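Local atomic coordinates of epsin-2 (Saccharomyces cerevisiae, PDB entry 6ENR), a protein that binds membranes enriched in phosphatidylinositol 3,5-bisphosphate and phosphatidylinositol 4,5-bisphosphate and is required for endocytosis and actin localization. Residues Thr19-Val23 against Asp51-Ile55; Pro34-Asp40 against Thr78-Tyr82. Residue numbers count along the deposited sequence, not the author numbering.

Interaction 1. Residues Thr19-Val23 against Asp51-Ile55; sequences TQVLV and DFFEI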
loop_
_atom_site.group_PDB
_atom_site.type_symbol
_atom_site.label_atom_id
_atom_site.label_comp_id
_atom_site.label_asym_id
_atom_site.label_seq_id
_atom_site.Cartn_x
_atom_site.Cartn_y
_atom_site.Cartn_z
ATOM N N THR A 19 10.972 -1.417 12.476
ATOM C CA THR A 19 10.286 -1.332 11.168
ATOM C C THR A 19 9.178 -2.411 11.045
ATOM O O THR A 19 8.095 -2.119 10.587
ATOM C CB THR A 19 11.293 -1.411 10.012
ATOM O OG1 THR A 19 12.154 -0.238 10.083
ATOM C CG2 THR A 19 10.556 -1.389 8.619
ATOM N N GLN A 20 9.460 -3.616 11.542
ATOM C CA GLN A 20 8.462 -4.699 11.636
ATOM C C GLN A 20 7.247 -4.308 12.377
ATOM O O GLN A 20 6.165 -4.616 11.938
ATOM C CB GLN A 20 9.041 -5.944 12.330
ATOM C CG GLN A 20 8.405 -7.235 11.884
ATOM C CD GLN A 20 9.436 -8.386 11.806
ATOM O OE1 GLN A 20 9.492 -9.250 12.688
ATOM N NE2 GLN A 20 10.284 -8.367 10.755
ATOM N N VAL A 21 7.416 -3.639 13.511
ATOM C CA VAL A 21 6.278 -3.153 14.314
ATOM C C VAL A 21 5.537 -1.981 13.642
ATOM O O VAL A 21 4.307 -1.853 13.709
ATOM C CB VAL A 21 6.750 -2.669 15.724
ATOM C CG1 VAL A 21 5.615 -2.020 16.478
ATOM C CG2 VAL A 21 7.337 -3.801 16.535
ATOM N N LEU A 22 6.284 -1.091 13.026
ATOM C CA LEU A 22 5.694 0.027 12.356
ATOM C C LEU A 22 4.801 -0.405 11.174
ATOM O O LEU A 22 3.690 0.192 10.987
ATOM C CB LEU A 22 6.763 0.925 11.791
ATOM C CG LEU A 22 6.404 2.175 11.069
ATOM C CD1 LEU A 22 5.547 3.117 11.888
ATOM C CD2 LEU A 22 7.726 2.884 10.674
ATOM N N VAL A 23 5.340 -1.309 10.350
ATOM C CA VAL A 23 4.622 -1.778 9.119
ATOM C C VAL A 23 3.435 -2.672 9.522
ATOM O O VAL A 23 2.362 -2.573 8.918
ATOM C CB VAL A 23 5.498 -2.393 7.989
ATOM C CG1 VAL A 23 6.013 -3.782 8.300
ATOM C CG2 VAL A 23 4.725 -2.515 6.671
ATOM N N ASP A 51 15.386 -2.070 5.653
ATOM C CA ASP A 51 13.994 -1.666 5.983
ATOM C C ASP A 51 13.038 -1.897 4.846
ATOM O O ASP A 51 11.860 -2.344 5.069
ATOM C CB ASP A 51 13.954 -0.196 6.373
ATOM C CG ASP A 51 14.490 0.051 7.790
ATOM O OD1 ASP A 51 14.360 -0.807 8.709
ATOM O OD2 ASP A 51 14.979 1.167 8.029
ATOM N N PHE A 52 13.478 -1.544 3.665
ATOM C CA PHE A 52 12.674 -1.797 2.429
ATOM C C PHE A 52 12.245 -3.241 2.353
ATOM O O PHE A 52 11.063 -3.575 2.117
ATOM C CB PHE A 52 13.455 -1.391 1.202
ATOM C CG PHE A 52 12.732 -1.690 -0.110
ATOM C CD1 PHE A 52 11.879 -0.749 -0.698
ATOM C CD2 PHE A 52 12.938 -2.873 -0.813
ATOM C CE1 PHE A 52 11.194 -1.005 -1.887
ATOM C CE2 PHE A 52 12.258 -3.114 -2.027
ATOM C CZ PHE A 52 11.379 -2.189 -2.546
ATOM N N PHE A 53 13.186 -4.157 2.548
ATOM C CA PHE A 53 12.852 -5.570 2.537
ATOM C C PHE A 53 11.737 -5.911 3.517
ATOM O O PHE A 53 10.776 -6.695 3.228
ATOM C CB PHE A 53 14.085 -6.434 2.875
ATOM C CG PHE A 53 13.747 -7.902 3.071
ATOM C CD1 PHE A 53 13.623 -8.736 1.983
ATOM C CD2 PHE A 53 13.391 -8.377 4.334
ATOM C CE1 PHE A 53 13.338 -10.096 2.172
ATOM C CE2 PHE A 53 13.034 -9.721 4.527
ATOM C CZ PHE A 53 12.991 -10.563 3.439
ATOM N N GLU A 54 11.864 -5.383 4.709
ATOM C CA GLU A 54 10.881 -5.647 5.724
ATOM C C GLU A 54 9.507 -5.063 5.419
ATOM O O GLU A 54 8.466 -5.753 5.564
ATOM C CB GLU A 54 11.326 -5.220 7.144
ATOM C CG GLU A 54 10.226 -5.588 8.140
ATOM C CD GLU A 54 9.838 -7.076 8.053
ATOM O OE1 GLU A 54 10.826 -7.868 8.036
ATOM O OE2 GLU A 54 8.588 -7.440 7.938
ATOM N N ILE A 55 9.514 -3.834 4.952
ATOM C CA ILE A 55 8.279 -3.150 4.670
ATOM C C ILE A 55 7.511 -3.891 3.570
ATOM O O ILE A 55 6.313 -4.202 3.743
ATOM C CB ILE A 55 8.540 -1.687 4.261
ATOM C CG1 ILE A 55 9.069 -0.911 5.495
ATOM C CG2 ILE A 55 7.256 -1.040 3.811
ATOM C CD1 ILE A 55 9.689 0.393 5.147
#
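Starting at Asp51, near the beginning of helix 49-63, the contact opens with a polar pair: Thr19 OG1 donates a hydrogen bond to Asp51 OD1 at 2.7 Å. Thr19 OG1 is also hydrogen-bonded to Arg45 NH1, so the hydroxyl links the first turn of helix 19-26 to both helices that follow it. Phe52 has its CA-CB bond directed away and packs instead on helix 89-97. One turn on from Asp51, Glu54 projects toward Thr19-Val23; its CB lies 4.2 Å from Thr19 CG2, and its carboxylate end meets the Gln20 amide, with Glu54 OE1 2.8 Å from Gln20 NE2. Ile55 closes the walk: Ile55 CG1 sits 3.5 Å from Thr19 CG2, and Ile55 CG2 lies 4.1 Å from Val23 CG2. The helical repeat puts Thr19, Gln20 and Val23 along one side. The axes of the two short segments approach to 9.5 Å and cross at a shallow 37°. Burying 318 Å² in all, the contact packs helix 19-26 on helix 49-63 within the all-helical ENTH domain. Thr19 serves both chemistries, its hydroxyl bonding Asp51 and its methyl packing on Ile55, so a directional bond is combined with apolar packing beside a polar fringe of Gln20 and Glu54.

Interaction 2. Residues Pro34-Asp40 against Thr78-Tyr82; sequences PSIDTLD and TVLDY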
loop_
_atom_site.group_PDB
_atom_site.type_symbol
_atom_site.label_atom_id
_atom_site.label_comp_id
_atom_site.label_asym_id
_atom_site.label_seq_id
_atom_site.Cartn_x
_atom_site.Cartn_y
_atom_site.Cartn_z
ATOM N N PRO A 34 -3.933 4.457 8.613
ATOM C CA PRO A 34 -2.552 4.804 8.955
ATOM C C PRO A 34 -2.349 6.309 9.031
ATOM O O PRO A 34 -2.788 7.027 8.127
ATOM C CB PRO A 34 -1.729 4.243 7.804
ATOM C CG PRO A 34 -2.666 3.505 6.940
ATOM C CD PRO A 34 -4.056 3.793 7.316
ATOM N N SER A 35 -1.687 6.743 10.095
ATOM C CA SER A 35 -1.433 8.145 10.316
ATOM C C SER A 35 -0.359 8.648 9.349
ATOM O O SER A 35 0.511 7.883 8.924
ATOM C CB SER A 35 -0.952 8.385 11.767
ATOM O OG SER A 35 0.332 7.826 11.942
ATOM N N ILE A 36 -0.420 9.940 9.037
ATOM C CA ILE A 36 0.636 10.528 8.187
ATOM C C ILE A 36 1.989 10.391 8.862
ATOM O O ILE A 36 3.012 10.242 8.210
ATOM C CB ILE A 36 0.274 11.971 7.683
ATOM C CG1 ILE A 36 -0.834 11.859 6.652
ATOM C CG2 ILE A 36 1.411 12.615 6.909
ATOM C CD1 ILE A 36 -0.435 11.316 5.277
ATOM N N ASP A 37 2.019 10.407 10.175
ATOM C CA ASP A 37 3.245 10.299 10.907
ATOM C C ASP A 37 3.895 8.964 10.482
ATOM O O ASP A 37 5.056 8.902 10.132
ATOM C CB ASP A 37 2.982 10.302 12.434
ATOM C CG ASP A 37 2.445 11.641 12.969
ATOM O OD1 ASP A 37 2.283 12.599 12.168
ATOM O OD2 ASP A 37 2.146 11.730 14.190
ATOM N N THR A 38 3.080 7.923 10.505
ATOM C CA THR A 38 3.480 6.532 10.213
ATOM C C THR A 38 3.877 6.366 8.749
ATOM O O THR A 38 4.866 5.703 8.474
ATOM C CB THR A 38 2.283 5.591 10.535
ATOM O OG1 THR A 38 2.083 5.599 11.954
ATOM C CG2 THR A 38 2.505 4.175 10.046
ATOM N N LEU A 39 3.067 6.916 7.846
ATOM C CA LEU A 39 3.350 6.841 6.371
ATOM C C LEU A 39 4.667 7.531 6.063
ATOM O O LEU A 39 5.556 6.954 5.408
ATOM C CB LEU A 39 2.241 7.482 5.585
ATOM C CG LEU A 39 0.884 6.705 5.668
ATOM C CD1 LEU A 39 -0.183 7.543 5.062
ATOM C CD2 LEU A 39 0.873 5.394 4.899
ATOM N N ASP A 40 4.866 8.722 6.620
ATOM C CA ASP A 40 6.144 9.392 6.364
ATOM C C ASP A 40 7.382 8.699 6.976
ATOM O O ASP A 40 8.418 8.662 6.326
ATOM C CB ASP A 40 6.103 10.870 6.699
ATOM C CG ASP A 40 7.072 11.633 5.783
ATOM O OD1 ASP A 40 6.849 11.718 4.488
ATOM O OD2 ASP A 40 8.088 11.995 6.314
ATOM N N THR A 78 -3.146 1.780 1.011
ATOM C CA THR A 78 -2.877 3.183 1.397
ATOM C C THR A 78 -1.374 3.417 1.531
ATOM O O THR A 78 -0.827 4.486 1.087
ATOM C CB THR A 78 -3.587 3.546 2.714
ATOM O OG1 THR A 78 -5.006 3.320 2.539
ATOM C CG2 THR A 78 -3.365 5.052 3.074
ATOM N N VAL A 79 -0.708 2.471 2.222
ATOM C CA VAL A 79 0.777 2.528 2.396
ATOM C C VAL A 79 1.445 2.527 1.062
ATOM O O VAL A 79 2.354 3.301 0.812
ATOM C CB VAL A 79 1.317 1.399 3.365
ATOM C CG1 VAL A 79 2.816 1.349 3.356
ATOM C CG2 VAL A 79 0.786 1.538 4.752
ATOM N N LEU A 80 0.987 1.657 0.140
ATOM C CA LEU A 80 1.662 1.565 -1.124
ATOM C C LEU A 80 1.514 2.892 -1.935
ATOM O O LEU A 80 2.474 3.409 -2.515
ATOM C CB LEU A 80 1.119 0.345 -1.835
ATOM C CG LEU A 80 1.911 -0.371 -2.861
ATOM C CD1 LEU A 80 3.334 -0.655 -2.407
ATOM C CD2 LEU A 80 1.139 -1.615 -3.296
ATOM N N ASP A 81 0.298 3.409 -1.906
ATOM C CA ASP A 81 -0.045 4.626 -2.569
ATOM C C ASP A 81 0.881 5.749 -2.087
ATOM O O ASP A 81 1.341 6.551 -2.907
ATOM C CB ASP A 81 -1.525 5.003 -2.273
ATOM C CG ASP A 81 -2.163 5.875 -3.353
ATOM O OD1 ASP A 81 -1.820 5.709 -4.528
ATOM O OD2 ASP A 81 -3.048 6.703 -3.050
ATOM N N TYR A 82 1.167 5.808 -0.781
ATOM C CA TYR A 82 2.047 6.819 -0.204
ATOM C C TYR A 82 3.501 6.564 -0.626
ATOM O O TYR A 82 4.177 7.452 -1.090
ATOM C CB TYR A 82 1.924 6.855 1.331
ATOM C CG TYR A 82 2.566 8.052 1.954
ATOM C CD1 TYR A 82 1.830 9.240 2.138
ATOM C CD2 TYR A 82 3.875 8.025 2.378
ATOM C CE1 TYR A 82 2.417 10.377 2.730
ATOM C CE2 TYR A 82 4.472 9.145 2.904
ATOM C CZ TYR A 82 3.703 10.325 3.072
ATOM O OH TYR A 82 4.300 11.394 3.577
#
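Leu39 is the main bump on Pro34-Asp40, and it enters the hollow between Val79 and Tyr82, which are three residues apart on helix 70-86. Its CD2 rests 3.8 Å from Val79 CA and 3.9 Å from Val79 CG2, while Leu39 CB lies 3.6 Å from the centroid of the Tyr82 ring and 10° off its normal, a CH-pi contact over the face. The segment axes approach to 10.4 Å at 57°, and the nearest CA pair, Leu39 and Val79, is 6.4 Å apart. In return, Tyr82, of which the other segment covers 109 Å², reaches across to the helix of Leu39 between Ile36 and Asp40: Ile36 CD1 touches Tyr82 CE1 at 3.9 Å, and at the ring edge Tyr82 OH donates a hydrogen bond to Asp40 OD1 (2.7 Å). Pro34, ahead of the N-cap Ser35, extends the packing with its CG 4.2 Å from Thr78 CG2; the Thr78 hydroxyl is hydrogen-bonded to Lys125 NZ and to Ala74 O. Helices 36-45 and 70-86 of the ENTH domain are joined in this way, with the contact centred about 8 Å from the centre of the chain. Tyr82 combines apolar packing with a directional hydrogen bond at the ring's edge: Leu39 CB over one face and Asp40 at the hydroxyl together fix the ring's position against helix 36-45.

How the interactions relate
From the N terminus, helix 19-26 comes first and helix 36-45 follows. Interaction 1 closes a loop when the chain reaches helix 49-63, with 27 residues between its segments; interaction 2 opens inside that loop at Pro34 and closes beyond it on helix 70-86, with 37 residues intervening. The segments therefore alternate, and the two closures cross rather than nest. Their centres are about 13 Å apart, yet they meet directly where Leu22 CD1 packs 3.7 Å from Thr38 CG2. Interaction 1 ties helix 19-26 to helix 49-63 and interaction 2 ties helix 36-45 to helix 70-86, with Leu22 on Thr38 and Val79 on Leu59 linking the two pairs.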